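Local coordinates for glycoside hydrolase family 16 protein (Bacteroides ovatus, PDB 7KR6) that belongs to glycoside hydrolase family 16 and probably acts as an endo-glucanase that cleaves mixed-linkage beta-glucans, at residues Val165-His170 against His218-Ser223; His197-Asp202 against Ile210-Val215. The protein carries 1 engineered substitution. All blocks are in the same frame, centred on the assembly; numbering follows the deposited sequence.

Contact 1. Residues Val165-His170 against His218-Ser223. With G2F (2-deoxy-2-fluoro-alpha-D-glucopyranose), chain C.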
loop_
_atom_site.group_PDB
_atom_site.type_symbol
_atom_site.label_atom_id
_atom_site.label_comp_id
_atom_site.label_asym_id
_atom_site.label_seq_id
_atom_site.Cartn_x
_atom_site.Cartn_y
_atom_site.Cartn_z
ATOM N N VAL A 165 -1.514 11.436 -4.438
ATOM C CA VAL A 165 -2.751 11.127 -3.706
ATOM C C VAL A 165 -2.825 9.622 -3.497
ATOM O O VAL A 165 -2.504 8.847 -4.410
ATOM C CB VAL A 165 -3.988 11.618 -4.460
ATOM C CG1 VAL A 165 -5.249 11.209 -3.737
ATOM C CG2 VAL A 165 -3.948 13.120 -4.650
ATOM N N ASN A 166 -3.336 9.253 -2.343
ATOM C CA ASN A 166 -3.577 7.860 -1.948
ATOM C C ASN A 166 -5.079 7.688 -1.766
ATOM O O ASN A 166 -5.697 8.580 -1.189
ATOM C CB ASN A 166 -2.787 7.579 -0.677
ATOM C CG ASN A 166 -1.352 7.195 -1.018
ATOM O OD1 ASN A 166 -0.502 8.054 -1.369
ATOM N ND2 ASN A 166 -1.092 5.894 -0.969
ATOM N N THR A 167 -5.630 6.634 -2.286
ATOM C CA THR A 167 -7.037 6.276 -2.009
ATOM C C THR A 167 -7.038 4.797 -1.607
ATOM O O THR A 167 -6.164 4.028 -2.073
ATOM C CB THR A 167 -7.907 6.630 -3.207
ATOM O OG1 THR A 167 -9.268 6.314 -2.875
ATOM C CG2 THR A 167 -7.520 5.843 -4.438
ATOM N N ALA A 168 -7.977 4.360 -0.777
ATOM C CA ALA A 168 -7.910 3.018 -0.211
ATOM C C ALA A 168 -9.287 2.557 0.259
ATOM O O ALA A 168 -10.115 3.408 0.617
ATOM C CB ALA A 168 -6.938 2.903 0.926
ATOM N N ILE A 169 -9.446 1.247 0.352
ATOM C CA ILE A 169 -10.572 0.653 1.108
ATOM C C ILE A 169 -9.984 -0.336 2.104
ATOM O O ILE A 169 -9.020 -1.068 1.782
ATOM C CB ILE A 169 -11.690 0.044 0.218
ATOM C CG1 ILE A 169 -11.170 -0.966 -0.814
ATOM C CG2 ILE A 169 -12.516 1.136 -0.454
ATOM C CD1 ILE A 169 -12.281 -1.706 -1.562
ATOM N N HIS A 170 -10.580 -0.402 3.284
ATOM C CA HIS A 170 -10.218 -1.345 4.354
ATOM C C HIS A 170 -11.488 -2.081 4.800
ATOM O O HIS A 170 -12.532 -1.456 4.900
ATOM C CB HIS A 170 -9.618 -0.619 5.537
ATOM C CG HIS A 170 -8.411 0.197 5.242
ATOM N ND1 HIS A 170 -7.152 -0.170 5.697
ATOM C CD2 HIS A 170 -8.280 1.364 4.591
ATOM C CE1 HIS A 170 -6.301 0.761 5.334
ATOM N NE2 HIS A 170 -6.953 1.718 4.659
ATOM N N HIS A 218 -9.448 6.855 -9.758
ATOM C CA HIS A 218 -9.359 5.389 -9.535
ATOM C C HIS A 218 -10.758 4.813 -9.288
ATOM O O HIS A 218 -11.598 5.547 -8.735
ATOM C CB HIS A 218 -8.436 5.053 -8.364
ATOM C CG HIS A 218 -8.174 3.601 -8.274
ATOM N ND1 HIS A 218 -7.501 2.915 -9.255
ATOM C CD2 HIS A 218 -8.478 2.702 -7.323
ATOM C CE1 HIS A 218 -7.424 1.640 -8.904
ATOM N NE2 HIS A 218 -8.022 1.484 -7.732
ATOM N N THR A 219 -10.952 3.550 -9.652
ATOM C CA THR A 219 -12.185 2.784 -9.334
ATOM C C THR A 219 -11.766 1.513 -8.569
ATOM O O THR A 219 -10.887 0.758 -9.063
ATOM C CB THR A 219 -12.974 2.463 -10.610
ATOM O OG1 THR A 219 -13.352 3.685 -11.237
ATOM C CG2 THR A 219 -14.179 1.596 -10.317
ATOM N N PHE A 220 -12.451 1.272 -7.440
ATOM C CA PHE A 220 -12.454 -0.023 -6.736
ATOM C C PHE A 220 -13.735 -0.770 -7.094
ATOM O O PHE A 220 -14.830 -0.213 -7.004
ATOM C CB PHE A 220 -12.369 0.173 -5.226
ATOM C CG PHE A 220 -11.160 0.899 -4.717
ATOM C CD1 PHE A 220 -9.964 0.218 -4.573
ATOM C CD2 PHE A 220 -11.238 2.220 -4.334
ATOM C CE1 PHE A 220 -8.845 0.845 -4.072
ATOM C CE2 PHE A 220 -10.111 2.851 -3.831
ATOM C CZ PHE A 220 -8.937 2.153 -3.680
ATOM N N ASP A 221 -13.579 -2.040 -7.433
ATOM C CA ASP A 221 -14.690 -3.003 -7.645
ATOM C C ASP A 221 -15.190 -3.468 -6.287
ATOM O O ASP A 221 -14.424 -4.094 -5.563
ATOM C CB ASP A 221 -14.206 -4.173 -8.468
ATOM C CG ASP A 221 -15.239 -5.259 -8.708
ATOM O OD1 ASP A 221 -16.399 -5.085 -8.343
ATOM O OD2 ASP A 221 -14.849 -6.233 -9.356
ATOM N N ILE A 222 -16.446 -3.199 -5.958
ATOM C CA ILE A 222 -17.017 -3.676 -4.667
ATOM C C ILE A 222 -18.182 -4.631 -4.912
ATOM O O ILE A 222 -18.892 -4.887 -3.914
ATOM C CB ILE A 222 -17.465 -2.484 -3.807
ATOM C CG1 ILE A 222 -18.463 -1.540 -4.506
ATOM C CG2 ILE A 222 -16.239 -1.723 -3.281
ATOM C CD1 ILE A 222 -19.280 -0.656 -3.583
ATOM N N SER A 223 -18.418 -5.021 -6.156
ATOM C CA SER A 223 -19.569 -5.899 -6.525
ATOM C C SER A 223 -19.682 -7.068 -5.557
ATOM O O SER A 223 -20.832 -7.366 -5.137
ATOM C CB SER A 223 -19.473 -6.363 -7.971
ATOM O OG SER A 223 -18.265 -7.065 -8.180
HETATM C C1 G2F C . -8.142 4.709 6.543
HETATM C C2 G2F C . -7.354 4.076 7.639
HETATM C C3 G2F C . -7.455 4.865 8.928
HETATM C C4 G2F C . -6.947 6.259 8.658
HETATM C C5 G2F C . -7.869 6.864 7.554
HETATM C C6 G2F C . -7.620 8.303 7.169
HETATM O O3 G2F C . -6.722 4.215 9.961
HETATM O O4 G2F C . -6.988 7.008 9.923
HETATM O O5 G2F C . -7.832 6.095 6.335
HETATM O O6 G2F C . -6.188 8.500 6.869
HETATM F F2 G2F C . -7.751 2.709 7.754
#
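T167 and I169 meet F220 in the core between the two facing sheets of the GH16 beta-sandwich (jelly roll). Strand 165-170 belongs to the sheet that carries glycan-pocket residues. Strand 218-221 belongs to the sheet behind it. The two strand axes run nearly parallel, 10° apart, and come no closer than 8.9 Å. This is packing through side chains, not strand pairing.

The F220 ring lies between the strands. Its rim points at strand 165-170, where CE2 lies 3.7 Å from T167 OG1, close to the ring plane. T167 OG1 spends its polarity on D146 O, to which it is hydrogen-bonded. Ring atom CZ reaches the backbone and lies 3.7 Å from A168 CA.

I169 CG1 lies over one face of the F220 ring, 4.1 Å above the plane and offset toward the rim. With chi1 at 53°, CG1 lies between the backbone N and the carbonyl carbon, and CD1 reaches on past the ring to 4.1 Å from F220 CB. The same CD1 is 4.3 Å from I222 CG2. On the opposite face of F220, H218 CD2 stands over the ring centre. H218 also stacks on Y183.

A168 and H170 point to the other side of strand 165-170. H170 is part of the glycan pocket, and its ND1 is hydrogen-bonded to H178. The fluorine F2 of the bound fluoroglucose lies over the centre of the H170 imidazole, 3.3 Å above its plane.

Contact 2. Residues His197-Asp202 against Ile210-Val215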
loop_
_atom_site.group_PDB
_atom_site.type_symbol
_atom_site.label_atom_id
_atom_site.label_comp_id
_atom_site.label_asym_id
_atom_site.label_seq_id
_atom_site.Cartn_x
_atom_site.Cartn_y
_atom_site.Cartn_z
ATOM N N HIS A 197 -9.814 22.445 -4.115
ATOM C CA HIS A 197 -10.004 21.391 -5.136
ATOM C C HIS A 197 -11.171 20.493 -4.714
ATOM O O HIS A 197 -11.452 20.385 -3.517
ATOM C CB HIS A 197 -8.709 20.590 -5.356
ATOM C CG HIS A 197 -7.563 21.444 -5.793
ATOM N ND1 HIS A 197 -7.270 21.653 -7.125
ATOM C CD2 HIS A 197 -6.671 22.150 -5.067
ATOM C CE1 HIS A 197 -6.232 22.467 -7.203
ATOM N NE2 HIS A 197 -5.853 22.814 -5.959
ATOM N N THR A 198 -11.856 19.935 -5.681
ATOM C CA THR A 198 -13.064 19.136 -5.434
ATOM C C THR A 198 -12.646 17.664 -5.430
ATOM O O THR A 198 -12.049 17.184 -6.436
ATOM C CB THR A 198 -14.141 19.384 -6.483
ATOM O OG1 THR A 198 -14.465 20.770 -6.340
ATOM C CG2 THR A 198 -15.375 18.549 -6.237
ATOM N N TYR A 199 -12.980 16.971 -4.359
ATOM C CA TYR A 199 -12.736 15.525 -4.179
ATOM C C TYR A 199 -14.121 14.880 -4.222
ATOM O O TYR A 199 -14.947 15.268 -3.408
ATOM C CB TYR A 199 -11.967 15.266 -2.870
ATOM C CG TYR A 199 -10.634 15.977 -2.866
ATOM C CD1 TYR A 199 -9.554 15.347 -3.424
ATOM C CD2 TYR A 199 -10.474 17.279 -2.408
ATOM C CE1 TYR A 199 -8.324 15.964 -3.504
ATOM C CE2 TYR A 199 -9.251 17.932 -2.501
ATOM C CZ TYR A 199 -8.173 17.254 -3.041
ATOM O OH TYR A 199 -6.933 17.838 -3.120
ATOM N N SER A 200 -14.314 13.943 -5.151
ATOM C CA SER A 200 -15.625 13.297 -5.402
ATOM C C SER A 200 -15.502 11.786 -5.264
ATOM O O SER A 200 -14.513 11.196 -5.714
ATOM C CB SER A 200 -16.114 13.655 -6.762
ATOM O OG SER A 200 -16.116 15.074 -6.922
ATOM N N LEU A 201 -16.535 11.171 -4.706
ATOM C CA LEU A 201 -16.685 9.707 -4.689
ATOM C C LEU A 201 -18.040 9.366 -5.280
ATOM O O LEU A 201 -19.056 9.822 -4.704
ATOM C CB LEU A 201 -16.619 9.173 -3.261
ATOM C CG LEU A 201 -16.922 7.683 -3.145
ATOM C CD1 LEU A 201 -15.788 6.827 -3.670
ATOM C CD2 LEU A 201 -17.228 7.307 -1.736
ATOM N N ASP A 202 -18.030 8.585 -6.340
ATOM C CA ASP A 202 -19.231 7.936 -6.909
ATOM C C ASP A 202 -19.332 6.552 -6.284
ATOM O O ASP A 202 -18.309 5.845 -6.161
ATOM C CB ASP A 202 -19.142 7.857 -8.418
ATOM C CG ASP A 202 -19.470 9.150 -9.126
ATOM O OD1 ASP A 202 -20.642 9.611 -8.994
ATOM O OD2 ASP A 202 -18.594 9.642 -9.856
ATOM N N ILE A 210 -13.266 7.425 -7.414
ATOM C CA ILE A 210 -12.728 8.689 -6.904
ATOM C C ILE A 210 -12.368 9.615 -8.068
ATOM O O ILE A 210 -11.697 9.139 -9.008
ATOM C CB ILE A 210 -11.524 8.416 -5.964
ATOM C CG1 ILE A 210 -11.911 7.642 -4.691
ATOM C CG2 ILE A 210 -10.916 9.730 -5.587
ATOM C CD1 ILE A 210 -12.018 6.157 -4.858
ATOM N N SER A 211 -12.820 10.865 -7.984
ATOM C CA SER A 211 -12.426 11.953 -8.907
ATOM C C SER A 211 -11.789 13.110 -8.150
ATOM O O SER A 211 -12.154 13.381 -6.985
ATOM C CB SER A 211 -13.605 12.424 -9.776
ATOM O OG SER A 211 -14.204 11.355 -10.499
ATOM N N ILE A 212 -10.911 13.850 -8.840
ATOM C CA ILE A 212 -10.238 15.034 -8.293
ATOM C C ILE A 212 -10.368 16.106 -9.374
ATOM O O ILE A 212 -9.907 15.869 -10.502
ATOM C CB ILE A 212 -8.778 14.739 -7.869
ATOM C CG1 ILE A 212 -8.733 13.610 -6.834
ATOM C CG2 ILE A 212 -8.103 15.980 -7.347
ATOM C CD1 ILE A 212 -7.358 13.025 -6.626
ATOM N N ASP A 213 -11.039 17.179 -9.008
ATOM C CA ASP A 213 -11.413 18.260 -9.938
ATOM C C ASP A 213 -12.052 17.674 -11.190
ATOM O O ASP A 213 -11.673 18.077 -12.317
ATOM C CB ASP A 213 -10.184 19.102 -10.246
ATOM C CG ASP A 213 -9.702 19.969 -9.099
ATOM O OD1 ASP A 213 -10.521 20.335 -8.272
ATOM O OD2 ASP A 213 -8.503 20.315 -9.094
ATOM N N ASN A 214 -12.944 16.697 -10.994
ATOM C CA ASN A 214 -13.818 16.097 -12.029
ATOM C C ASN A 214 -13.023 15.252 -13.021
ATOM O O ASN A 214 -13.598 14.780 -14.012
ATOM C CB ASN A 214 -14.648 17.161 -12.735
ATOM C CG ASN A 214 -15.572 17.873 -11.782
ATOM O OD1 ASN A 214 -16.199 17.244 -10.937
ATOM N ND2 ASN A 214 -15.584 19.188 -11.868
ATOM N N VAL A 215 -11.790 14.897 -12.698
ATOM C CA VAL A 215 -11.022 13.930 -13.505
ATOM C C VAL A 215 -10.998 12.608 -12.724
ATOM O O VAL A 215 -10.480 12.602 -11.576
ATOM C CB VAL A 215 -9.611 14.458 -13.826
ATOM C CG1 VAL A 215 -8.811 13.463 -14.630
ATOM C CG2 VAL A 215 -9.689 15.793 -14.563
HETATM O O HOH W 1 -13.873 15.787 -8.447
HETATM O O HOH W 2 -16.125 10.291 -8.818
#
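D213 holds the start of strand 197-202 with both oxygens of its carboxylate. H197 ND1 donates to D213 OD2 at 2.7 Å, nearly straight at 170°. The bond uses the syn lone pair of OD2, which lies almost in the imidazole plane. H197 CG lies anti to its carbonyl carbon, beside the backbone N (chi1 -59°), which puts the ring edge at D213. The ring and carboxylate planes are 39° apart. The backbone N of T198 donates to the other oxygen, D213 OD1, at 2.9 Å. D213 N donates to T198 O at 2.8 Å. Two bonds grip the carboxylate, one on each oxygen, which should limit its rotation; the third anchors the backbone.

S200 and S211 form a hydrogen-bonded antiparallel pair. Each backbone N reaches the other residue's O at 2.9 Å. Water 1 donates to S200 OG and T198 O and accepts from N214 N. Water 2 accepts from S211 OG and donates to D202 OD2.

On the face of Y199, L201, I210 and I212 the contacts are apolar. Y199 CE1 lies 3.8 Å from I212 CG2, and L201 CD1 4.0 Å from I210 CD1.

H197 NE2 is hydrogen-bonded to D193 OD1. A carboxylate at each ring nitrogen would probably favour the doubly protonated, charged imidazole. S200 OG is also bonded to E113, on the neighbouring strand 112-117. D213 and N214 are central in the type I' turn from strand 207-212 into strand 215-221. The contact itself is the antiparallel beta hairpin of strands 197-203 and 207-212, within one sheet of the GH16 beta-sandwich.

Along the chain, contact 2 lies within the loop closed by contact 1: strand 164-171 comes first, then strands 197-203 and 207-212, and finally strand 215-221. The two centres lie about 13 Å apart. Contact 2 joins neighbouring strands within one sheet, while contact 1 joins that sheet to the facing one. Strands 207-212 and 215-221 are antiparallel neighbours, linked by a probable hydrogen bond from I210 N to H218 O. I210 CD1 packs on T167 and F220, and I212 on V165, so both contacts feed one core. That core lies behind the sheet that presents H170 to the bound glycan.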